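Side-chain contacts in D-alanyl-D-alanine carboxypeptidase (Enterococcus faecalis V583, PDB 5ZHF), which removes the C-terminal D-alanine from peptidoglycan pentapeptides with the aid of a zinc ion and thereby should contribute to vancomycin resistance: residues P51-A54 and Q55-V58; L80-A83 and A84-D87; R176-P179 and D180-E183. All coordinates share one frame; numbering follows the deposited sequence.

In the fold
The three contacts are local and follow one another along the chain: a turn in the loop before strand 60-62, the last turns of helix 74-86, and the bend that leads from strand 173-175 into helix 182-185. None touches another; the nearest atoms of interactions 1 and 3 lie about 10 Å apart, those of 2 and 3 about 11 Å. The active-site zinc, bound by H140, D147 and H193, is about 12 Å from the side chains of I52 in interaction 1 and P178 in interaction 3, and about 13 Å from that of F81 in interaction 2. The I52 side chain also comes within about 6 Å of that of S138, a substrate-binding residue.

Interaction 1. Residues P51-A54 and Q55-V58; sequences PIPA and QYDV
The backbone N of Y56 reaches back to O of P53 across 3.4 Å, a weak hydrogen bond with an N-H...O angle of 130°. It closes a type II beta turn from P53 to Y56, with A54 and Q55 at the corners and Q55 in the positive-phi conformation (phi 65°) that the third position of such a turn requires. Apolar contacts between side chains supplement this long bond. CG2 of I52 meets CB of Y56 at 3.5 Å and lies 3.8 Å from CG at the root of its ring, the two side chains crossing at about a right angle. I52 presents this methyl because CG2 stands anti to the backbone N while CG1 takes the place beside that nitrogen. The pyrrolidine of P53 runs alongside the tyrosine instead, pointing the same way, and its CD is 4.1 Å from CD1 of the ring. Beyond the turn, I52 packs on V46 and Q141 and its backbone is hydrogen-bonded to G136, while Y56 rests on I44 and L142. With one weak bond across it, the turn probably relies also on the packing of I52 and P53 against Y56.

Interaction 2. Residues L80-A83 and A84-D87; sequences LFDA and ARAD
F81 and R85, one helical turn apart, bring an aromatic ring and a guanidinium group together with their planes 85° apart. NH2 of R85 lies at the ring edge, in its plane, 3.6 Å from CD2 of F81, so this is not a cation-pi stack over the aromatic face. CD2 of F81 in turn lies over one face of the guanidinium, with CB offset toward its rim. The extended chain of R85 reaches there from a CG placed beside its own backbone N, passing 3.4 Å from O of F81 at that CG. Here helix 74-86 is running out. Its i to i+4 bonds include R85 N to F81 O at 3.0 Å, with an N-H...O angle of 166°. In the last, D87 N to A83 O, the length grows to 3.2 Å and the angle falls to 138°. L80, A83 and A84 form the packed side of these turns, against W163 of helix 157-167, and F81 and A84 also meet P91 of strand 91-95. The exposed side is looser. D82 OD1 and R85 NH1 stay 4.3 Å apart, beyond a salt bridge, and a water spans them, donating to OD1 at 2.7 Å and accepting from NH1 at 2.8 Å in the guanidinium plane. OD1 of D82 is also hydrogen-bonded to NE2 of Q78.

Interaction 3. Residues R176-P179 and D180-E183; sequences RYPP and DKTE
D180 turns one carboxylate oxygen, OD1, toward P178, 3.6 Å from CB of that proline and 4.0 Å from its CG, while OD2 points away. The aspartate gets there with CG between the backbone N and the carbonyl carbon (chi1 66°), which brings OD1 back toward the ring. This is a van der Waals contact with carbon only.

At K181 the side chain and the backbone both meet P178. Its N donates to O of P178 at 3.2 Å with a nearly straight N-H...O angle of 163°. The donor stands above the carbonyl plane, 57° out of it, and so does not follow a lone pair. On the side-chain side, CG of K181 comes to 3.7 Å from CG of P178, with CB a little farther off, as lysine and proline pass each other at a slant. The lysine chain then bends at chi2 and carries its amino group away to a salt bridge with E214.

The P178 O to K181 N bond closes a type I beta turn from P178 to K181, with P179 and D180 at its corners, that redirects the chain from strand 173-175 into helix 182-185; K181 occupies the N-cap position. On the approach to this turn, Y177 meets the zinc ligand H193 ring to ring, while R176 forms salt bridges with E139 and E213.

T182, the next residue, begins the helix. Its methyl CG2 rests 3.7 Å from O of P179 and 4.0 Å from O of P178, placing an apolar group beside the carbonyls of both prolines.

Interaction 1. Residues P51-A54 and Q55-V58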
loop_
_atom_site.group_PDB
_atom_site.type_symbol
_atom_site.label_atom_id
_atom_site.label_comp_id
_atom_site.label_asym_id
_atom_site.label_seq_id
_atom_site.Cartn_x
_atom_site.Cartn_y
_atom_site.Cartn_z
ATOM N N PRO A 51 -0.875 3.890 -15.092
ATOM C CA PRO A 51 -2.158 3.303 -14.749
ATOM C C PRO A 51 -2.138 1.784 -14.835
ATOM O O PRO A 51 -1.295 1.226 -15.540
ATOM C CB PRO A 51 -3.111 3.841 -15.836
ATOM C CG PRO A 51 -2.406 4.979 -16.440
ATOM C CD PRO A 51 -0.953 4.662 -16.345
ATOM N N ILE A 52 -3.082 1.139 -14.159
ATOM C CA ILE A 52 -3.241 -0.312 -14.301
ATOM C C ILE A 52 -3.625 -0.586 -15.745
ATOM O O ILE A 52 -4.487 0.115 -16.284
ATOM C CB ILE A 52 -4.306 -0.878 -13.350
ATOM C CG1 ILE A 52 -3.757 -0.777 -11.930
ATOM C CG2 ILE A 52 -4.598 -2.342 -13.637
ATOM C CD1 ILE A 52 -4.700 -1.264 -10.886
ATOM N N PRO A 53 -3.000 -1.601 -16.368
ATOM C CA PRO A 53 -3.392 -1.949 -17.746
ATOM C C PRO A 53 -4.877 -2.248 -17.883
ATOM O O PRO A 53 -5.481 -2.773 -16.960
ATOM C CB PRO A 53 -2.577 -3.216 -18.024
ATOM C CG PRO A 53 -1.412 -3.143 -17.102
ATOM C CD PRO A 53 -1.917 -2.470 -15.869
ATOM N N ALA A 54 -5.485 -1.893 -19.018
ATOM C CA ALA A 54 -6.847 -2.338 -19.291
ATOM C C ALA A 54 -6.802 -3.874 -19.375
ATOM O O ALA A 54 -5.806 -4.438 -19.830
ATOM C CB ALA A 54 -7.367 -1.728 -20.591
ATOM N N GLN A 55 -7.845 -4.533 -18.887
ATOM C CA GLN A 55 -7.917 -6.013 -18.864
ATOM C C GLN A 55 -6.853 -6.681 -17.957
ATOM O O GLN A 55 -6.423 -7.811 -18.221
ATOM C CB GLN A 55 -7.837 -6.596 -20.294
ATOM C CG GLN A 55 -8.835 -6.003 -21.289
ATOM C CD GLN A 55 -8.280 -5.909 -22.705
ATOM O OE1 GLN A 55 -7.307 -5.192 -22.963
ATOM N NE2 GLN A 55 -8.908 -6.622 -23.633
ATOM N N TYR A 56 -6.424 -5.996 -16.898
ATOM C CA TYR A 56 -5.480 -6.591 -15.943
ATOM C C TYR A 56 -6.248 -7.645 -15.158
ATOM O O TYR A 56 -7.225 -7.316 -14.490
ATOM C CB TYR A 56 -4.920 -5.540 -14.988
ATOM C CG TYR A 56 -3.899 -6.083 -14.018
ATOM C CD1 TYR A 56 -2.579 -6.247 -14.397
ATOM C CD2 TYR A 56 -4.251 -6.416 -12.714
ATOM C CE1 TYR A 56 -1.617 -6.748 -13.518
ATOM C CE2 TYR A 56 -3.300 -6.936 -11.830
ATOM C CZ TYR A 56 -1.985 -7.085 -12.232
ATOM O OH TYR A 56 -1.023 -7.586 -11.368
ATOM N N ASP A 57 -5.814 -8.896 -15.250
ATOM C CA ASP A 57 -6.499 -10.004 -14.573
ATOM C C ASP A 57 -5.890 -10.191 -13.196
ATOM O O ASP A 57 -4.654 -10.233 -13.054
ATOM C CB ASP A 57 -6.345 -11.306 -15.362
ATOM C CG ASP A 57 -7.052 -12.491 -14.698
ATOM O OD1 ASP A 57 -8.299 -12.469 -14.583
ATOM O OD2 ASP A 57 -6.358 -13.455 -14.299
ATOM N N VAL A 58 -6.747 -10.315 -12.189
ATOM C CA VAL A 58 -6.290 -10.721 -10.856
ATOM C C VAL A 58 -7.229 -11.785 -10.320
ATOM O O VAL A 58 -8.450 -11.657 -10.459
ATOM C CB VAL A 58 -6.178 -9.532 -9.871
ATOM C CG1 VAL A 58 -7.516 -8.827 -9.664
ATOM C CG2 VAL A 58 -5.584 -9.995 -8.537
#

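Interaction 2. Residues L80-A83 and A84-D87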
loop_
_atom_site.group_PDB
_atom_site.type_symbol
_atom_site.label_atom_id
_atom_site.label_comp_id
_atom_site.label_asym_id
_atom_site.label_seq_id
_atom_site.Cartn_x
_atom_site.Cartn_y
_atom_site.Cartn_z
ATOM N N LEU A 80 3.876 -13.051 7.182
ATOM C CA LEU A 80 4.118 -11.753 7.781
ATOM C C LEU A 80 3.282 -11.593 9.080
ATOM O O LEU A 80 3.814 -11.199 10.122
ATOM C CB LEU A 80 3.815 -10.638 6.805
ATOM C CG LEU A 80 4.095 -9.236 7.343
ATOM C CD1 LEU A 80 4.593 -8.297 6.272
ATOM C CD2 LEU A 80 2.886 -8.622 8.037
ATOM N N PHE A 81 1.997 -11.899 8.975
ATOM C CA PHE A 81 1.100 -11.769 10.132
ATOM C C PHE A 81 1.480 -12.732 11.254
ATOM O O PHE A 81 1.523 -12.336 12.442
ATOM C CB PHE A 81 -0.375 -11.915 9.729
ATOM C CG PHE A 81 -1.014 -10.617 9.310
ATOM C CD1 PHE A 81 -0.424 -9.801 8.377
ATOM C CD2 PHE A 81 -2.219 -10.213 9.859
ATOM C CE1 PHE A 81 -0.996 -8.603 7.983
ATOM C CE2 PHE A 81 -2.807 -9.022 9.461
ATOM C CZ PHE A 81 -2.196 -8.205 8.550
ATOM N N ASP A 82 1.809 -13.968 10.880
ATOM C CA ASP A 82 2.287 -14.948 11.849
ATOM C C ASP A 82 3.523 -14.458 12.609
ATOM O O ASP A 82 3.599 -14.619 13.832
ATOM C CB ASP A 82 2.621 -16.277 11.164
ATOM C CG ASP A 82 1.398 -17.059 10.716
ATOM O OD1 ASP A 82 0.253 -16.704 11.040
ATOM O OD2 ASP A 82 1.612 -18.081 10.028
ATOM N N ALA A 83 4.478 -13.851 11.888
ATOM C CA ALA A 83 5.716 -13.338 12.484
ATOM C C ALA A 83 5.464 -12.149 13.394
ATOM O O ALA A 83 6.060 -12.049 14.478
ATOM C CB ALA A 83 6.716 -12.933 11.391
ATOM N N ALA A 84 4.585 -11.243 12.965
ATOM C CA ALA A 84 4.228 -10.093 13.807
ATOM C C ALA A 84 3.636 -10.594 15.140
ATOM O O ALA A 84 4.070 -10.175 16.222
ATOM C CB ALA A 84 3.260 -9.180 13.075
ATOM N N ARG A 85 2.690 -11.537 15.063
ATOM C CA ARG A 85 2.028 -12.044 16.257
ATOM C C ARG A 85 2.981 -12.796 17.155
ATOM O O ARG A 85 2.877 -12.681 18.358
ATOM C CB ARG A 85 0.831 -12.895 15.896
ATOM C CG ARG A 85 -0.284 -12.089 15.266
ATOM C CD ARG A 85 -1.367 -13.004 14.735
ATOM N NE ARG A 85 -2.415 -12.284 14.018
ATOM C CZ ARG A 85 -3.072 -12.750 12.953
ATOM N NH1 ARG A 85 -2.803 -13.945 12.425
ATOM N NH2 ARG A 85 -4.030 -12.005 12.406
ATOM N N ALA A 86 3.926 -13.536 16.573
ATOM C CA ALA A 86 5.003 -14.164 17.360
ATOM C C ALA A 86 5.845 -13.157 18.132
ATOM O O ALA A 86 6.442 -13.500 19.167
ATOM C CB ALA A 86 5.896 -15.011 16.467
ATOM N N ASP A 87 5.924 -11.929 17.638
ATOM C CA ASP A 87 6.578 -10.825 18.317
ATOM C C ASP A 87 5.645 -9.992 19.213
ATOM O O ASP A 87 6.028 -8.934 19.672
ATOM C CB ASP A 87 7.263 -9.894 17.309
ATOM C CG ASP A 87 8.540 -10.463 16.744
ATOM O OD1 ASP A 87 9.207 -11.269 17.420
ATOM O OD2 ASP A 87 8.899 -10.055 15.613
HETATM O O HOH W 1 -1.175 -16.072 13.195
#

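Interaction 3. Residues R176-P179 and D180-E183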
loop_
_atom_site.group_PDB
_atom_site.type_symbol
_atom_site.label_atom_id
_atom_site.label_comp_id
_atom_site.label_asym_id
_atom_site.label_seq_id
_atom_site.Cartn_x
_atom_site.Cartn_y
_atom_site.Cartn_z
ATOM N N ARG A 176 5.715 1.309 0.971
ATOM C CA ARG A 176 5.675 1.809 -0.398
ATOM C C ARG A 176 5.916 3.307 -0.517
ATOM O O ARG A 176 6.468 3.768 -1.530
ATOM C CB ARG A 176 4.322 1.496 -0.996
ATOM C CG ARG A 176 4.133 1.906 -2.438
ATOM C CD ARG A 176 5.112 1.212 -3.340
ATOM N NE ARG A 176 4.913 1.589 -4.729
ATOM C CZ ARG A 176 5.450 2.654 -5.331
ATOM N NH1 ARG A 176 6.174 3.547 -4.649
ATOM N NH2 ARG A 176 5.226 2.840 -6.629
ATOM N N TYR A 177 5.442 4.052 0.474
ATOM C CA TYR A 177 5.437 5.520 0.433
ATOM C C TYR A 177 6.163 6.085 1.656
ATOM O O TYR A 177 5.532 6.625 2.560
ATOM C CB TYR A 177 4.012 6.036 0.349
ATOM C CG TYR A 177 3.202 5.487 -0.812
ATOM C CD1 TYR A 177 3.648 5.628 -2.138
ATOM C CD2 TYR A 177 2.003 4.800 -0.595
ATOM C CE1 TYR A 177 2.901 5.143 -3.198
ATOM C CE2 TYR A 177 1.250 4.307 -1.661
ATOM C CZ TYR A 177 1.710 4.460 -2.958
ATOM O OH TYR A 177 0.949 3.968 -4.016
ATOM N N PRO A 178 7.487 5.938 1.680
ATOM C CA PRO A 178 8.230 6.375 2.856
ATOM C C PRO A 178 8.336 7.888 2.954
ATOM O O PRO A 178 8.193 8.595 1.956
ATOM C CB PRO A 178 9.605 5.722 2.685
ATOM C CG PRO A 178 9.747 5.433 1.268
ATOM C CD PRO A 178 8.374 5.334 0.669
ATOM N N PRO A 179 8.546 8.389 4.176
ATOM C CA PRO A 179 8.504 9.841 4.378
ATOM C C PRO A 179 9.601 10.619 3.649
ATOM O O PRO A 179 9.406 11.784 3.319
ATOM C CB PRO A 179 8.637 9.992 5.908
ATOM C CG PRO A 179 9.173 8.703 6.409
ATOM C CD PRO A 179 8.710 7.649 5.443
ATOM N N ASP A 180 10.732 9.981 3.398
ATOM C CA ASP A 180 11.857 10.644 2.737
ATOM C C ASP A 180 11.865 10.516 1.209
ATOM O O ASP A 180 12.837 10.906 0.586
ATOM C CB ASP A 180 13.183 10.150 3.334
ATOM C CG ASP A 180 13.459 8.700 3.055
ATOM O OD1 ASP A 180 12.508 7.911 2.853
ATOM O OD2 ASP A 180 14.648 8.341 3.039
ATOM N N LYS A 181 10.794 9.984 0.615
ATOM C CA LYS A 181 10.685 9.816 -0.842
ATOM C C LYS A 181 9.423 10.433 -1.452
ATOM O O LYS A 181 9.078 10.106 -2.606
ATOM C CB LYS A 181 10.722 8.319 -1.208
ATOM C CG LYS A 181 11.948 7.585 -0.713
ATOM C CD LYS A 181 13.194 7.979 -1.468
ATOM C CE LYS A 181 14.377 7.238 -0.879
ATOM N NZ LYS A 181 15.600 7.335 -1.702
ATOM N N THR A 182 8.767 11.343 -0.740
ATOM C CA THR A 182 7.507 11.955 -1.241
ATOM C C THR A 182 7.712 12.698 -2.567
ATOM O O THR A 182 6.811 12.728 -3.413
ATOM C CB THR A 182 6.836 12.882 -0.192
ATOM O OG1 THR A 182 7.696 13.992 0.104
ATOM C CG2 THR A 182 6.513 12.126 1.095
ATOM N N GLU A 183 8.918 13.241 -2.766
ATOM C CA GLU A 183 9.256 13.974 -3.978
ATOM C C GLU A 183 9.481 13.074 -5.217
ATOM O O GLU A 183 9.537 13.565 -6.350
ATOM C CB GLU A 183 10.457 14.897 -3.708
ATOM C CG GLU A 183 10.163 15.958 -2.639
ATOM C CD GLU A 183 11.336 16.891 -2.319
ATOM O OE1 GLU A 183 12.497 16.536 -2.606
ATOM O OE2 GLU A 183 11.088 17.988 -1.752
#